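Local atomic coordinates of Exo-alpha-sialidase (Clostridium perfringens, PDB entry 2VO8), a protein that probably hydrolyses terminal sialic acid residues as a family 33 glycoside hydrolase, the module here being its cohesin, which probably binds a dockerin partner with high affinity. Residues S12-V22 with P103-L114; L47-L57 with K72-R80. One frame throughout, in Å; residues are numbered along the deposited sequence.

Contact 1. Residues S12-V22 with P103-L114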
loop_
_atom_site.group_PDB
_atom_site.type_symbol
_atom_site.label_atom_id
_atom_site.label_comp_id
_atom_site.label_asym_id
_atom_site.label_seq_id
_atom_site.Cartn_x
_atom_site.Cartn_y
_atom_site.Cartn_z
ATOM N N SER A 12 -0.510 5.388 -7.780
ATOM C CA SER A 12 -0.137 4.565 -6.589
ATOM C C SER A 12 1.029 3.659 -6.980
ATOM O O SER A 12 1.182 3.328 -8.156
ATOM C CB SER A 12 -1.330 3.762 -6.067
ATOM O OG SER A 12 -1.827 2.816 -6.994
ATOM N N THR A 13 1.828 3.225 -6.008
ATOM C CA THR A 13 2.938 2.323 -6.217
ATOM C C THR A 13 2.839 1.202 -5.222
ATOM O O THR A 13 2.383 1.414 -4.107
ATOM C CB THR A 13 4.308 3.010 -6.071
ATOM O OG1 THR A 13 4.466 3.549 -4.738
ATOM C CG2 THR A 13 4.482 4.128 -7.126
ATOM N N ILE A 14 3.176 -0.002 -5.675
ATOM C CA ILE A 14 3.396 -1.139 -4.755
ATOM C C ILE A 14 4.670 -1.854 -5.196
ATOM O O ILE A 14 4.790 -2.221 -6.360
ATOM C CB ILE A 14 2.144 -2.057 -4.650
ATOM C CG1 ILE A 14 2.461 -3.361 -3.875
ATOM C CG2 ILE A 14 1.477 -2.369 -5.987
ATOM C CD1 ILE A 14 1.147 -4.108 -3.417
ATOM N N LYS A 15 5.602 -2.027 -4.271
ATOM C CA LYS A 15 6.910 -2.627 -4.525
ATOM C C LYS A 15 7.026 -3.826 -3.606
ATOM O O LYS A 15 6.788 -3.725 -2.402
ATOM C CB LYS A 15 8.070 -1.676 -4.328
ATOM C CG LYS A 15 8.177 -0.596 -5.396
ATOM C CD LYS A 15 9.475 0.235 -5.288
ATOM C CE LYS A 15 9.530 1.088 -4.056
ATOM N NZ LYS A 15 8.547 2.205 -4.075
ATOM N N VAL A 16 7.296 -4.966 -4.213
ATOM C CA VAL A 16 7.411 -6.212 -3.469
ATOM C C VAL A 16 8.269 -7.165 -4.283
ATOM O O VAL A 16 8.324 -7.116 -5.552
ATOM C CB VAL A 16 5.986 -6.798 -3.155
ATOM C CG1 VAL A 16 5.233 -6.967 -4.366
ATOM C CG2 VAL A 16 6.047 -8.177 -2.355
ATOM N N ASN A 17 8.971 -8.042 -3.587
ATOM C CA ASN A 17 9.810 -9.008 -4.250
ATOM C C ASN A 17 8.882 -9.922 -5.069
ATOM O O ASN A 17 7.727 -10.122 -4.711
ATOM C CB ASN A 17 10.588 -9.886 -3.243
ATOM C CG ASN A 17 11.662 -9.124 -2.474
ATOM O OD1 ASN A 17 12.223 -8.118 -2.949
ATOM N ND2 ASN A 17 11.985 -9.648 -1.280
ATOM N N ASP A 18 9.415 -10.349 -6.200
ATOM C CA ASP A 18 8.777 -11.267 -7.143
ATOM C C ASP A 18 8.507 -12.624 -6.493
ATOM O O ASP A 18 7.521 -13.293 -6.819
ATOM C CB ASP A 18 9.735 -11.505 -8.329
ATOM C CG ASP A 18 9.746 -10.370 -9.320
ATOM O OD1 ASP A 18 8.985 -9.371 -9.135
ATOM O OD2 ASP A 18 10.500 -10.497 -10.321
ATOM N N GLU A 19 9.412 -13.044 -5.627
ATOM C CA GLU A 19 9.297 -14.332 -4.965
ATOM C C GLU A 19 9.344 -14.131 -3.469
ATOM O O GLU A 19 10.222 -13.403 -2.936
ATOM C CB GLU A 19 10.376 -15.310 -5.423
ATOM C CG GLU A 19 10.187 -15.701 -6.920
ATOM C CD GLU A 19 11.081 -16.822 -7.384
ATOM O OE1 GLU A 19 11.524 -17.656 -6.565
ATOM O OE2 GLU A 19 11.332 -16.877 -8.616
ATOM N N VAL A 20 8.382 -14.795 -2.828
ATOM C CA VAL A 20 8.275 -14.877 -1.371
ATOM C C VAL A 20 8.252 -16.360 -0.984
ATOM O O VAL A 20 8.261 -17.238 -1.883
ATOM C CB VAL A 20 7.055 -14.099 -0.907
ATOM C CG1 VAL A 20 7.201 -12.616 -1.380
ATOM C CG2 VAL A 20 5.748 -14.712 -1.400
ATOM N N GLN A 21 8.262 -16.664 0.309
ATOM C CA GLN A 21 8.340 -18.077 0.716
ATOM C C GLN A 21 7.506 -18.389 1.961
ATOM O O GLN A 21 7.515 -17.624 2.920
ATOM C CB GLN A 21 9.796 -18.491 0.879
ATOM C CG GLN A 21 9.996 -19.966 1.283
ATOM C CD GLN A 21 11.473 -20.314 1.441
ATOM O OE1 GLN A 21 12.291 -19.427 1.478
ATOM N NE2 GLN A 21 11.803 -21.611 1.557
ATOM N N VAL A 22 6.777 -19.520 1.944
ATOM C CA VAL A 22 5.967 -19.934 3.106
ATOM C C VAL A 22 6.825 -19.850 4.370
ATOM O O VAL A 22 7.988 -20.323 4.371
ATOM C CB VAL A 22 5.442 -21.378 2.976
ATOM C CG1 VAL A 22 4.775 -21.834 4.281
ATOM C CG2 VAL A 22 4.518 -21.490 1.810
ATOM N N PRO A 103 3.694 -15.633 4.011
ATOM C CA PRO A 103 2.863 -16.621 3.261
ATOM C C PRO A 103 2.658 -17.879 4.076
ATOM O O PRO A 103 3.508 -18.221 4.882
ATOM C CB PRO A 103 3.679 -16.916 1.994
ATOM C CG PRO A 103 4.831 -15.842 1.982
ATOM C CD PRO A 103 5.020 -15.449 3.403
ATOM N N LYS A 104 1.506 -18.530 3.914
ATOM C CA LYS A 104 1.320 -19.820 4.624
ATOM C C LYS A 104 0.943 -20.971 3.700
ATOM O O LYS A 104 0.716 -22.095 4.195
ATOM C CB LYS A 104 0.310 -19.652 5.742
ATOM C CG LYS A 104 -1.100 -19.260 5.327
ATOM C CD LYS A 104 -1.930 -19.141 6.556
ATOM C CE LYS A 104 -3.385 -18.806 6.338
ATOM N NZ LYS A 104 -4.262 -19.981 5.943
ATOM N N ILE A 105 0.825 -20.696 2.407
ATOM C CA ILE A 105 0.638 -21.719 1.367
ATOM C C ILE A 105 1.415 -21.380 0.121
ATOM O O ILE A 105 1.387 -20.249 -0.336
ATOM C CB ILE A 105 -0.824 -21.835 0.872
ATOM C CG1 ILE A 105 -1.738 -22.250 2.005
ATOM C CG2 ILE A 105 -0.916 -22.843 -0.303
ATOM C CD1 ILE A 105 -3.236 -22.095 1.648
ATOM N N SER A 106 2.035 -22.378 -0.492
ATOM C CA SER A 106 2.692 -22.164 -1.782
ATOM C C SER A 106 1.674 -21.890 -2.903
ATOM O O SER A 106 0.509 -22.404 -2.907
ATOM C CB SER A 106 3.578 -23.350 -2.139
ATOM O OG SER A 106 2.770 -24.472 -2.461
ATOM N N SER A 107 2.136 -21.129 -3.881
ATOM C CA SER A 107 1.315 -20.691 -4.997
ATOM C C SER A 107 2.166 -20.170 -6.125
ATOM O O SER A 107 3.186 -19.499 -5.901
ATOM C CB SER A 107 0.316 -19.616 -4.551
ATOM O OG SER A 107 -0.402 -19.154 -5.686
ATOM N N GLU A 108 1.727 -20.448 -7.369
ATOM C CA GLU A 108 2.451 -19.986 -8.508
ATOM C C GLU A 108 2.233 -18.484 -8.721
ATOM O O GLU A 108 3.067 -17.859 -9.301
ATOM C CB GLU A 108 2.055 -20.744 -9.797
ATOM C CG GLU A 108 2.463 -22.240 -9.812
ATOM C CD GLU A 108 3.949 -22.444 -10.046
ATOM O OE1 GLU A 108 4.655 -21.478 -10.414
ATOM O OE2 GLU A 108 4.435 -23.596 -9.865
ATOM N N LEU A 109 1.099 -17.965 -8.274
ATOM C CA LEU A 109 0.777 -16.567 -8.549
ATOM C C LEU A 109 -0.237 -16.128 -7.551
ATOM O O LEU A 109 -1.344 -16.698 -7.459
ATOM C CB LEU A 109 0.297 -16.353 -10.009
ATOM C CG LEU A 109 -0.017 -14.926 -10.515
ATOM C CD1 LEU A 109 -0.096 -14.932 -12.058
ATOM C CD2 LEU A 109 -1.323 -14.394 -9.930
ATOM N N GLU A 110 0.150 -15.096 -6.779
ATOM C CA GLU A 110 -0.819 -14.336 -6.011
ATOM C C GLU A 110 -0.684 -12.821 -6.281
ATOM O O GLU A 110 0.394 -12.350 -6.539
ATOM C CB GLU A 110 -0.630 -14.543 -4.513
ATOM C CG GLU A 110 -0.715 -16.040 -4.093
ATOM C CD GLU A 110 -2.136 -16.584 -4.238
ATOM O OE1 GLU A 110 -3.116 -15.816 -4.092
ATOM O OE2 GLU A 110 -2.278 -17.795 -4.486
ATOM N N VAL A 111 -1.786 -12.121 -6.178
ATOM C CA VAL A 111 -1.820 -10.674 -6.477
ATOM C C VAL A 111 -2.035 -9.865 -5.203
ATOM O O VAL A 111 -3.027 -10.064 -4.493
ATOM C CB VAL A 111 -2.890 -10.353 -7.518
ATOM C CG1 VAL A 111 -2.959 -8.837 -7.801
ATOM C CG2 VAL A 111 -2.639 -11.212 -8.816
ATOM N N LEU A 112 -1.091 -8.943 -4.952
ATOM C CA LEU A 112 -1.215 -7.898 -3.955
ATOM C C LEU A 112 -1.638 -6.604 -4.692
ATOM O O LEU A 112 -0.900 -6.144 -5.556
ATOM C CB LEU A 112 0.094 -7.727 -3.238
ATOM C CG LEU A 112 0.684 -9.058 -2.695
ATOM C CD1 LEU A 112 2.043 -8.846 -2.144
ATOM C CD2 LEU A 112 -0.360 -9.699 -1.702
ATOM N N GLY A 113 -2.847 -6.146 -4.399
ATOM C CA GLY A 113 -3.523 -5.066 -5.129
ATOM C C GLY A 113 -3.897 -3.844 -4.310
ATOM O O GLY A 113 -4.144 -3.917 -3.120
ATOM N N LEU A 114 -3.974 -2.716 -4.995
ATOM C CA LEU A 114 -4.541 -1.509 -4.421
ATOM C C LEU A 114 -5.784 -1.207 -5.240
ATOM O O LEU A 114 -5.669 -0.804 -6.431
ATOM C CB LEU A 114 -3.497 -0.373 -4.435
ATOM C CG LEU A 114 -2.182 -0.515 -3.647
ATOM C CD1 LEU A 114 -1.098 0.616 -3.887
ATOM C CD2 LEU A 114 -2.418 -0.601 -2.089
#

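Contact 2. Residues L47-L57 with K72-R80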
loop_
_atom_site.group_PDB
_atom_site.type_symbol
_atom_site.label_atom_id
_atom_site.label_comp_id
_atom_site.label_asym_id
_atom_site.label_seq_id
_atom_site.Cartn_x
_atom_site.Cartn_y
_atom_site.Cartn_z
ATOM N N LEU A 47 -7.093 0.907 -0.342
ATOM C CA LEU A 47 -7.711 -0.333 0.053
ATOM C C LEU A 47 -6.777 -1.383 -0.532
ATOM O O LEU A 47 -6.615 -1.500 -1.755
ATOM C CB LEU A 47 -9.187 -0.486 -0.330
ATOM C CG LEU A 47 -9.748 -1.776 0.329
ATOM C CD1 LEU A 47 -10.098 -1.632 1.801
ATOM C CD2 LEU A 47 -10.901 -2.392 -0.479
ATOM N N PHE A 48 -6.101 -2.069 0.394
ATOM C CA PHE A 48 -5.048 -3.037 0.087
ATOM C C PHE A 48 -5.683 -4.421 0.073
ATOM O O PHE A 48 -6.349 -4.787 1.017
ATOM C CB PHE A 48 -3.950 -3.014 1.137
ATOM C CG PHE A 48 -2.900 -4.094 0.941
ATOM C CD1 PHE A 48 -1.869 -3.943 0.029
ATOM C CD2 PHE A 48 -2.962 -5.276 1.668
ATOM C CE1 PHE A 48 -0.915 -4.922 -0.148
ATOM C CE2 PHE A 48 -2.010 -6.226 1.512
ATOM C CZ PHE A 48 -0.989 -6.078 0.629
ATOM N N GLU A 49 -5.488 -5.171 -1.002
ATOM C CA GLU A 49 -6.157 -6.483 -1.138
ATOM C C GLU A 49 -5.131 -7.572 -1.321
ATOM O O GLU A 49 -4.078 -7.394 -1.949
ATOM C CB GLU A 49 -7.190 -6.445 -2.269
ATOM C CG GLU A 49 -8.342 -5.502 -1.932
ATOM C CD GLU A 49 -9.605 -5.827 -2.670
ATOM O OE1 GLU A 49 -9.893 -7.038 -2.873
ATOM O OE2 GLU A 49 -10.346 -4.876 -3.012
ATOM N N TYR A 50 -5.435 -8.710 -0.700
ATOM C CA TYR A 50 -4.564 -9.861 -0.742
ATOM C C TYR A 50 -5.405 -11.123 -0.432
ATOM O O TYR A 50 -6.528 -11.027 0.065
ATOM C CB TYR A 50 -3.462 -9.714 0.286
ATOM C CG TYR A 50 -3.900 -9.959 1.707
ATOM C CD1 TYR A 50 -3.694 -11.206 2.328
ATOM C CD2 TYR A 50 -4.488 -8.933 2.466
ATOM C CE1 TYR A 50 -4.058 -11.404 3.667
ATOM C CE2 TYR A 50 -4.882 -9.140 3.783
ATOM C CZ TYR A 50 -4.661 -10.386 4.386
ATOM O OH TYR A 50 -5.098 -10.581 5.690
ATOM N N ASN A 51 -4.826 -12.256 -0.754
ATOM C CA ASN A 51 -5.525 -13.517 -0.602
ATOM C C ASN A 51 -5.297 -13.993 0.827
ATOM O O ASN A 51 -4.201 -14.447 1.153
ATOM C CB ASN A 51 -5.047 -14.520 -1.648
ATOM C CG ASN A 51 -5.610 -15.919 -1.442
ATOM O OD1 ASN A 51 -6.448 -16.162 -0.533
ATOM N ND2 ASN A 51 -5.189 -16.836 -2.313
ATOM N N ALA A 52 -6.341 -13.848 1.639
ATOM C CA ALA A 52 -6.296 -14.138 3.082
ATOM C C ALA A 52 -6.064 -15.643 3.334
ATOM O O ALA A 52 -5.647 -16.042 4.438
ATOM C CB ALA A 52 -7.584 -13.657 3.765
ATOM N N GLU A 53 -6.273 -16.483 2.323
ATOM C CA GLU A 53 -5.938 -17.930 2.474
ATOM C C GLU A 53 -4.429 -18.186 2.365
ATOM O O GLU A 53 -3.885 -19.129 2.978
ATOM C CB GLU A 53 -6.663 -18.791 1.423
ATOM C CG GLU A 53 -8.162 -18.713 1.494
ATOM C CD GLU A 53 -8.840 -19.708 0.563
ATOM O OE1 GLU A 53 -8.250 -20.070 -0.465
ATOM O OE2 GLU A 53 -9.975 -20.118 0.891
ATOM N N ALA A 54 -3.742 -17.343 1.605
ATOM C CA ALA A 54 -2.345 -17.563 1.298
ATOM C C ALA A 54 -1.348 -16.828 2.197
ATOM O O ALA A 54 -0.196 -17.245 2.260
ATOM C CB ALA A 54 -2.068 -17.251 -0.135
ATOM N N PHE A 55 -1.780 -15.732 2.821
ATOM C CA PHE A 55 -0.972 -14.845 3.659
ATOM C C PHE A 55 -1.588 -14.576 5.013
ATOM O O PHE A 55 -2.760 -14.490 5.136
ATOM C CB PHE A 55 -0.709 -13.486 3.009
ATOM C CG PHE A 55 -0.176 -13.557 1.626
ATOM C CD1 PHE A 55 1.142 -13.600 1.406
ATOM C CD2 PHE A 55 -1.024 -13.562 0.540
ATOM C CE1 PHE A 55 1.623 -13.646 0.172
ATOM C CE2 PHE A 55 -0.552 -13.607 -0.679
ATOM C CZ PHE A 55 0.777 -13.674 -0.875
ATOM N N ILE A 56 -0.705 -14.393 5.981
ATOM C CA ILE A 56 -0.984 -13.829 7.296
ATOM C C ILE A 56 -0.615 -12.290 7.302
ATOM O O ILE A 56 0.505 -12.019 7.034
ATOM C CB ILE A 56 -0.077 -14.583 8.351
ATOM C CG1 ILE A 56 -0.345 -16.088 8.345
ATOM C CG2 ILE A 56 -0.195 -14.032 9.679
ATOM C CD1 ILE A 56 0.773 -16.931 8.838
ATOM N N LEU A 57 -1.570 -11.386 7.636
ATOM C CA LEU A 57 -1.221 -9.981 7.808
ATOM C C LEU A 57 -0.578 -9.735 9.169
ATOM O O LEU A 57 -1.213 -9.918 10.207
ATOM C CB LEU A 57 -2.459 -9.098 7.643
ATOM C CG LEU A 57 -2.244 -7.592 7.806
ATOM C CD1 LEU A 57 -1.333 -7.057 6.711
ATOM C CD2 LEU A 57 -3.575 -6.856 7.809
ATOM N N LYS A 72 -7.463 -0.990 9.080
ATOM C CA LYS A 72 -8.460 -1.969 9.543
ATOM C C LYS A 72 -8.706 -2.980 8.428
ATOM O O LYS A 72 -8.993 -2.609 7.277
ATOM C CB LYS A 72 -9.793 -1.297 9.912
ATOM C CG LYS A 72 -10.794 -2.224 10.693
ATOM C CD LYS A 72 -12.250 -1.650 10.831
ATOM C CE LYS A 72 -12.837 -1.160 9.485
ATOM N NZ LYS A 72 -14.352 -0.943 9.421
ATOM N N GLU A 73 -8.582 -4.251 8.785
ATOM C CA GLU A 73 -8.970 -5.301 7.894
ATOM C C GLU A 73 -10.494 -5.392 7.997
ATOM O O GLU A 73 -11.034 -5.985 8.959
ATOM C CB GLU A 73 -8.265 -6.593 8.278
ATOM C CG GLU A 73 -8.494 -7.638 7.242
ATOM C CD GLU A 73 -7.501 -8.772 7.291
ATOM O OE1 GLU A 73 -6.944 -9.030 8.368
ATOM O OE2 GLU A 73 -7.327 -9.456 6.253
ATOM N N VAL A 74 -11.175 -4.766 7.030
ATOM C CA VAL A 74 -12.640 -4.642 7.044
ATOM C C VAL A 74 -13.389 -5.895 6.550
ATOM O O VAL A 74 -14.551 -6.094 6.878
ATOM C CB VAL A 74 -13.113 -3.399 6.273
ATOM C CG1 VAL A 74 -12.337 -2.148 6.718
ATOM C CG2 VAL A 74 -13.014 -3.602 4.750
ATOM N N GLU A 75 -12.710 -6.714 5.761
ATOM C CA GLU A 75 -13.136 -8.078 5.443
ATOM C C GLU A 75 -11.867 -8.835 5.327
ATOM O O GLU A 75 -10.855 -8.235 5.056
ATOM C CB GLU A 75 -13.755 -8.158 4.053
ATOM C CG GLU A 75 -15.144 -7.636 3.851
ATOM C CD GLU A 75 -15.566 -7.849 2.397
ATOM O OE1 GLU A 75 -15.325 -8.981 1.843
ATOM O OE2 GLU A 75 -16.105 -6.890 1.797
ATOM N N PRO A 76 -11.909 -10.174 5.451
ATOM C CA PRO A 76 -10.670 -10.912 5.220
ATOM C C PRO A 76 -10.044 -10.552 3.845
ATOM O O PRO A 76 -10.733 -10.585 2.809
ATOM C CB PRO A 76 -11.133 -12.367 5.269
ATOM C CG PRO A 76 -12.330 -12.333 6.112
ATOM C CD PRO A 76 -13.027 -11.071 5.799
ATOM N N GLY A 77 -8.785 -10.135 3.860
ATOM C CA GLY A 77 -8.055 -9.849 2.623
ATOM C C GLY A 77 -8.332 -8.488 2.002
ATOM O O GLY A 77 -7.918 -8.233 0.876
ATOM N N LYS A 78 -9.024 -7.623 2.741
ATOM C CA LYS A 78 -9.315 -6.234 2.308
ATOM C C LYS A 78 -9.059 -5.287 3.466
ATOM O O LYS A 78 -9.759 -5.354 4.475
ATOM C CB LYS A 78 -10.755 -6.084 1.832
ATOM C CG LYS A 78 -11.063 -6.938 0.604
ATOM C CD LYS A 78 -12.437 -6.665 0.075
ATOM C CE LYS A 78 -12.704 -7.468 -1.200
ATOM N NZ LYS A 78 -14.150 -7.640 -1.470
ATOM N N VAL A 79 -8.040 -4.431 3.310
ATOM C CA VAL A 79 -7.503 -3.631 4.428
ATOM C C VAL A 79 -7.556 -2.143 4.046
ATOM O O VAL A 79 -6.906 -1.707 3.083
ATOM C CB VAL A 79 -6.075 -3.997 4.797
ATOM C CG1 VAL A 79 -5.640 -3.286 6.155
ATOM C CG2 VAL A 79 -5.866 -5.510 4.887
ATOM N N ARG A 80 -8.336 -1.397 4.815
ATOM C CA ARG A 80 -8.416 0.049 4.680
ATOM C C ARG A 80 -7.223 0.662 5.388
ATOM O O ARG A 80 -7.019 0.412 6.574
ATOM C CB ARG A 80 -9.720 0.583 5.262
ATOM C CG ARG A 80 -9.800 2.088 5.112
ATOM C CD ARG A 80 -11.205 2.602 5.294
ATOM N NE ARG A 80 -11.622 2.609 6.701
ATOM C CZ ARG A 80 -12.620 1.886 7.227
ATOM N NH1 ARG A 80 -13.353 1.045 6.479
ATOM N NH2 ARG A 80 -12.893 1.990 8.525
HETATM O O HOH W 1 -8.822 -9.408 -1.256
#

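Contact 1. Residues S12-V22 with P103-L114
Ser12 meets Leu114 through carbon: its CB lies 3.8 Å from Leu114 CD1, while its OG is bonded to Glu130 and Ser132 of strand 126-139. The same Leu114 methyl also lies against the backbone of Thr13, with CD1 3.6 Å from Thr13 O. Ile14 reaches further along the opposing strand. Its CG1 stands anti to the backbone N (chi1 171°) and the chain stays extended, which carries CD1 to 3.8 Å from Leu112 CB, the two side chains crossing at about a right angle. Val16 follows on the same side, its CG2 branch 4.1 Å from Leu112 CD1. No hydrogen bond joins the two segments. Strands 12-15 and 109-114 run nearly antiparallel, 8.2 Å apart at closest approach, and face each other across the jelly-roll sandwich of the cohesin fold, strand 126-139 pairing with both strand 10-15 and strand 107-121; the gap is filled by side chains, some packing on the opposite backbone, and Phe48 joins the packing on Ile14 and Leu114. Further on, the segments draw together at Pro103. Val20 CG2 touches the ring at Pro103 CG, 3.7 Å away, with Phe26 packed on both residues. Gln21 contributes its carbonyl, and Pro103 CD comes within 3.3 Å of Gln21 O. At Val22, CG1 covers Pro103 O and the Lys104 carbonyl carbon, whereas CG2 rests on the Ile105-Ser106 peptide, 3.5 Å from Ser106 N.

Contact 2. Residues L47-L57 with K72-R80
Phe48 and Val79 form an antiparallel hydrogen-bonded pair: Phe48 N gives an almost straight bond to Val79 O (2.8 Å, 174° at the hydrogen), and Val79 N returns one to Phe48 O. Two residues on, Tyr50 N donates to Gly77 O at 3.0 Å. Water 1 lies 2.6 Å from Gly77 O and is also within bonding distance of Glu49 OE1; with more acceptors around it than protons, it need not serve both. The other oxygen of this carboxylate, Glu49 OE2, is held by Thr115. Glu49 and Lys78 lie side by side, so the lysine's aliphatic chain lines the carboxylate, although Lys78 NZ stays beyond salt-bridge distance of Glu49 and makes a long salt bridge to Glu75. The backbone bonds join strand 41-49 to the hairpin of strands 67-75 and 78-85, whose type II turn from Glu75 to Lys78 is closed by a classic beta bulge, Val74 and Glu75 both facing Lys78. Glu73 OE2 accepts two bonds and so links Tyr50 to the turn: from Tyr50 OH at 2.6 Å on its syn side and from Gly77 N at 2.9 Å on its anti side. Tyr50 CG sits between its backbone N and carbonyl carbon (chi1 76°), which brings one face of the ring against Gly77 CA, a CH-pi contact 3.8 Å from the centroid. Val79 CG2 meets the same ring at its edge and touches Leu57 CD2, tip to tip.

The centres of contacts 1 and 2 lie about 12 Å apart, and the chain of contact 2 falls entirely between the two segments of contact 1. They share a sheet, since strand 107-121 of contact 1 borders strand 41-49 of contact 2; Glu49 N lies 2.8 Å from Gly113 O, a probable hydrogen bond. A second junction lies near Pro103, where Lys104 N is 2.7 Å from Ala54 O, again probably bonded. Side chains join them too: Asn51 bonds to Glu110, and Tyr50 packs on Leu112. Both contacts belong to the cohesin module, and neither includes a bound ligand.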